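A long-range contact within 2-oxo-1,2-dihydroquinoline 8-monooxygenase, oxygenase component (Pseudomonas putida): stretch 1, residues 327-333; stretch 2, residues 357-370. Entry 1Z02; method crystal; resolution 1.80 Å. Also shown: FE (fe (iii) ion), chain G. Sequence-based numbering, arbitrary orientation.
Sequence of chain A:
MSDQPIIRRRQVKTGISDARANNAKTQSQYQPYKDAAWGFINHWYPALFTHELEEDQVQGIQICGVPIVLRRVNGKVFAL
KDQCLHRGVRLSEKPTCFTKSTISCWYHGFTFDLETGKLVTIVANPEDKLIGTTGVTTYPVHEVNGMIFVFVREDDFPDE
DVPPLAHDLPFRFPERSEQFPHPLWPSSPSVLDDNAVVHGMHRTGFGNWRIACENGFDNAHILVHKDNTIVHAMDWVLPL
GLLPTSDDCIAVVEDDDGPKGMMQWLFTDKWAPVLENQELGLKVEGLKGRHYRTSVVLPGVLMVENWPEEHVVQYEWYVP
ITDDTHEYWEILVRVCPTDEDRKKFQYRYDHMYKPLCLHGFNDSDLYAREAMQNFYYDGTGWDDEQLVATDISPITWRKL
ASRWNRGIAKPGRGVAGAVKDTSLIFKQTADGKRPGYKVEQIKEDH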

# COMPACT_ATOMS: atom_id res chain seq x y z
N GLU A 327 17.28 -6.94 7.38
CA GLU A 327 17.25 -7.55 8.71
C GLU A 327 18.51 -7.08 9.44
O GLU A 327 19.63 -7.44 9.07
CB GLU A 327 17.22 -9.08 8.59
CG GLU A 327 16.87 -9.81 9.89
CD GLU A 327 15.45 -9.55 10.35
OE1 GLU A 327 14.71 -8.83 9.67
OE2 GLU A 327 15.07 -10.07 11.41
N TYR A 328 18.32 -6.26 10.47
CA TYR A 328 19.43 -5.71 11.24
C TYR A 328 19.87 -6.61 12.40
O TYR A 328 19.13 -6.82 13.37
CB TYR A 328 19.02 -4.32 11.74
CG TYR A 328 19.95 -3.67 12.74
CD1 TYR A 328 21.33 -3.57 12.51
CD2 TYR A 328 19.43 -3.08 13.89
CE1 TYR A 328 22.16 -2.89 13.40
CE2 TYR A 328 20.26 -2.40 14.79
CZ TYR A 328 21.62 -2.30 14.54
OH TYR A 328 22.40 -1.59 15.42
N TRP A 329 21.08 -7.16 12.28
CA TRP A 329 21.63 -8.04 13.31
C TRP A 329 22.57 -7.29 14.24
O TRP A 329 23.35 -6.45 13.81
CB TRP A 329 22.40 -9.20 12.67
CG TRP A 329 21.55 -10.19 11.94
CD1 TRP A 329 20.79 -9.98 10.82
CD2 TRP A 329 21.39 -11.58 12.27
NE1 TRP A 329 20.18 -11.15 10.44
CE2 TRP A 329 20.53 -12.15 11.31
CE3 TRP A 329 21.90 -12.40 13.30
CZ2 TRP A 329 20.16 -13.50 11.34
CZ3 TRP A 329 21.53 -13.74 13.32
CH2 TRP A 329 20.67 -14.27 12.35
N GLU A 330 22.47 -7.61 15.54
CA GLU A 330 23.33 -7.03 16.56
C GLU A 330 23.74 -8.16 17.49
O GLU A 330 22.90 -8.70 18.20
CB GLU A 330 22.59 -6.01 17.43
CG GLU A 330 22.09 -4.78 16.75
CD GLU A 330 21.32 -3.92 17.71
OE1 GLU A 330 21.94 -3.36 18.64
OE2 GLU A 330 20.09 -3.82 17.55
N ILE A 331 25.02 -8.53 17.49
CA ILE A 331 25.46 -9.57 18.40
C ILE A 331 26.71 -9.16 19.16
O ILE A 331 27.52 -8.35 18.68
CB ILE A 331 25.75 -10.93 17.68
CG1 ILE A 331 26.98 -10.81 16.78
CG2 ILE A 331 24.51 -11.38 16.91
CD1 ILE A 331 27.48 -12.11 16.24
N LEU A 332 26.85 -9.72 20.36
CA LEU A 332 28.00 -9.47 21.21
C LEU A 332 28.65 -10.83 21.38
O LEU A 332 27.98 -11.81 21.68
CB LEU A 332 27.57 -8.91 22.58
CG LEU A 332 26.97 -7.51 22.54
CD1 LEU A 332 26.51 -7.10 23.92
CD2 LEU A 332 28.00 -6.54 21.99
N VAL A 333 29.96 -10.87 21.19
CA VAL A 333 30.70 -12.11 21.29
C VAL A 333 31.78 -12.02 22.37
O VAL A 333 32.42 -10.98 22.52
CB VAL A 333 31.38 -12.45 19.94
CG1 VAL A 333 32.07 -13.81 20.03
CG2 VAL A 333 30.34 -12.47 18.81
N CYS A 357 22.88 -1.30 25.97
CA CYS A 357 23.64 -1.13 24.73
C CYS A 357 22.94 -1.52 23.43
O CYS A 357 22.67 -0.65 22.60
CB CYS A 357 24.97 -1.87 24.84
SG CYS A 357 26.02 -1.23 26.17
N LEU A 358 22.66 -2.80 23.25
CA LEU A 358 21.99 -3.23 22.02
C LEU A 358 20.68 -2.49 21.81
O LEU A 358 20.26 -2.24 20.68
CB LEU A 358 21.76 -4.74 22.04
CG LEU A 358 23.03 -5.61 22.04
CD1 LEU A 358 22.69 -7.02 21.58
CD2 LEU A 358 24.08 -5.00 21.10
N HIS A 359 20.02 -2.12 22.91
CA HIS A 359 18.76 -1.38 22.85
C HIS A 359 18.96 0.10 23.21
O HIS A 359 18.69 0.98 22.41
CB HIS A 359 17.74 -1.98 23.81
CG HIS A 359 16.94 -3.09 23.22
ND1 HIS A 359 16.17 -2.93 22.08
CD2 HIS A 359 16.75 -4.37 23.62
CE1 HIS A 359 15.55 -4.07 21.81
NE2 HIS A 359 15.89 -4.96 22.73
N GLY A 360 19.44 0.35 24.43
CA GLY A 360 19.63 1.71 24.90
C GLY A 360 20.48 2.62 24.04
O GLY A 360 20.20 3.81 23.93
N PHE A 361 21.51 2.06 23.43
CA PHE A 361 22.41 2.83 22.58
C PHE A 361 21.99 2.79 21.11
O PHE A 361 21.73 3.83 20.50
CB PHE A 361 23.84 2.28 22.71
CG PHE A 361 24.89 3.12 22.04
CD1 PHE A 361 25.34 4.30 22.63
CD2 PHE A 361 25.41 2.75 20.81
CE1 PHE A 361 26.31 5.09 22.00
CE2 PHE A 361 26.37 3.52 20.17
CZ PHE A 361 26.82 4.69 20.76
N ASN A 362 21.91 1.59 20.55
CA ASN A 362 21.57 1.40 19.14
C ASN A 362 20.13 1.64 18.66
O ASN A 362 19.91 1.79 17.47
CB ASN A 362 22.05 0.02 18.68
CG ASN A 362 23.56 -0.09 18.67
OD1 ASN A 362 24.15 -0.89 19.39
ND2 ASN A 362 24.19 0.74 17.87
N ASP A 363 19.16 1.67 19.56
CA ASP A 363 17.79 1.93 19.12
C ASP A 363 17.70 3.32 18.48
O ASP A 363 16.90 3.55 17.58
CB ASP A 363 16.80 1.86 20.29
CG ASP A 363 16.45 0.43 20.67
OD1 ASP A 363 15.72 0.26 21.68
OD2 ASP A 363 16.89 -0.50 19.97
N SER A 364 18.54 4.24 18.94
CA SER A 364 18.56 5.60 18.40
C SER A 364 18.96 5.62 16.94
O SER A 364 18.52 6.48 16.18
CB SER A 364 19.52 6.48 19.21
OG SER A 364 19.10 6.59 20.55
N ASP A 365 19.81 4.67 16.55
CA ASP A 365 20.27 4.58 15.17
C ASP A 365 19.16 4.19 14.22
O ASP A 365 19.24 4.47 13.03
CB ASP A 365 21.41 3.57 15.07
CG ASP A 365 22.69 4.13 15.63
OD1 ASP A 365 23.40 3.39 16.36
OD2 ASP A 365 22.97 5.31 15.33
N LEU A 366 18.14 3.52 14.75
CA LEU A 366 17.00 3.07 13.96
C LEU A 366 16.22 4.25 13.39
O LEU A 366 15.87 4.26 12.22
CB LEU A 366 16.07 2.20 14.82
CG LEU A 366 16.11 0.69 14.60
CD1 LEU A 366 17.52 0.22 14.39
CD2 LEU A 366 15.46 0.00 15.77
N TYR A 367 15.97 5.24 14.24
CA TYR A 367 15.23 6.42 13.82
C TYR A 367 16.06 7.23 12.83
O TYR A 367 15.51 7.86 11.92
CB TYR A 367 14.86 7.28 15.02
CG TYR A 367 14.06 6.53 16.06
CD1 TYR A 367 14.69 5.80 17.07
CD2 TYR A 367 12.66 6.49 16.00
CE1 TYR A 367 13.96 5.03 17.98
CE2 TYR A 367 11.92 5.73 16.91
CZ TYR A 367 12.57 5.00 17.90
OH TYR A 367 11.85 4.25 18.79
N ALA A 368 17.37 7.20 13.00
CA ALA A 368 18.26 7.93 12.11
C ALA A 368 18.22 7.28 10.72
O ALA A 368 18.17 7.96 9.70
CB ALA A 368 19.70 7.93 12.66
N ARG A 369 18.24 5.95 10.69
CA ARG A 369 18.21 5.26 9.40
C ARG A 369 16.90 5.50 8.65
O ARG A 369 16.92 5.88 7.48
CB ARG A 369 18.43 3.77 9.62
CG ARG A 369 19.79 3.45 10.19
CD ARG A 369 19.84 2.04 10.73
NE ARG A 369 21.10 1.77 11.42
CZ ARG A 369 21.35 0.65 12.09
NH1 ARG A 369 22.53 0.49 12.68
NH2 ARG A 369 20.44 -0.30 12.18
N GLU A 370 15.75 5.30 9.31
CA GLU A 370 14.46 5.50 8.64
C GLU A 370 14.30 6.92 8.11
O GLU A 370 13.75 7.12 7.02
CB GLU A 370 13.29 5.16 9.57
CG GLU A 370 13.19 3.69 10.00
CD GLU A 370 11.93 3.39 10.82
OE1 GLU A 370 11.18 4.34 11.15
OE2 GLU A 370 11.68 2.21 11.15
FE FE G . 25.03 5.24 16.13
O HOH W 1 27.03 4.10 16.39
O HOH W 2 25.36 3.50 14.73

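A β-strand packed against a helix usually presents every second side chain to its partner, and the segment 327-333 of this monooxygenase follows the rule closely. Glu327, Trp329 and Val333 stay out of reach of the helical stretch and Ile331 points away from it, so the contact rests on Tyr328, Glu330 and Leu332. The area buried is modest, 388 Å² summed over both sides, and almost all of it comes from buried residues.

Tyr328, the first of the three, makes the most varied contact. Its CA-to-CB bond points toward the second stretch, and with chi1 in the t well its ring reaches Leu366 and Arg369. The Arg369 guanidinium lies over one face of the ring in a cation-pi arrangement: Arg369 CZ is 4.0 Å from the centroid of the Tyr328 ring and only 18° off its normal. Arg369 NH2 comes to 3.3 Å from Tyr328 CZ, while a weak hydrogen bond runs from Arg369 NH1 to Tyr328 OH at 3.4 Å. An extended arginine, with chi2, chi3 and chi4 all near 180°, suits this place because its length carries the charge from the helix backbone to the aromatic ring. Leu366 adds an apolar touch, Leu366 CD1 lying 3.8 Å from Tyr328 CE2; its CA-to-CB bond points sideways, but the end of the side chain comes nearer the strand. Asn362 CB lies 3.7 Å from Tyr328 OH.

Two residues on, Glu330 points toward the second stretch, with Glu330 CA 6.8 Å from Leu358 CA in the first helical segment. Proximity here should not be mistaken for bonding. Glu330 OE1 stands 2.9 Å from Leu358 O, yet both are acceptors, so the pair is not a hydrogen bond. The same carboxylate oxygen packs against carbon, with Glu330 OE1 3.4 Å from Asn362 CB and 3.6 Å from Leu358 CD2. Glu330 OE2 is hydrogen-bonded elsewhere in the structure, so the buried acid is not without a polar partner.

Leu332 completes the alternation with a purely apolar contact, Leu332 CG to Leu358 CD2 at 4.1 Å. Leu358 thus serves two strand residues, and the residue as a whole has 88 Å² covered by the strand, the largest share of any residue here.

The contact around Asn362 also lies close to the metal site. Asn362 ND2 donates a hydrogen bond to Asp365 OD1 at 3.2 Å. Asp365 in turn binds the iron through both carboxylate oxygens, OD1 at 2.5 Å and OD2 at 2.2 Å from FE, so the strand packs beside a metal-binding helix without supplying a ligand itself.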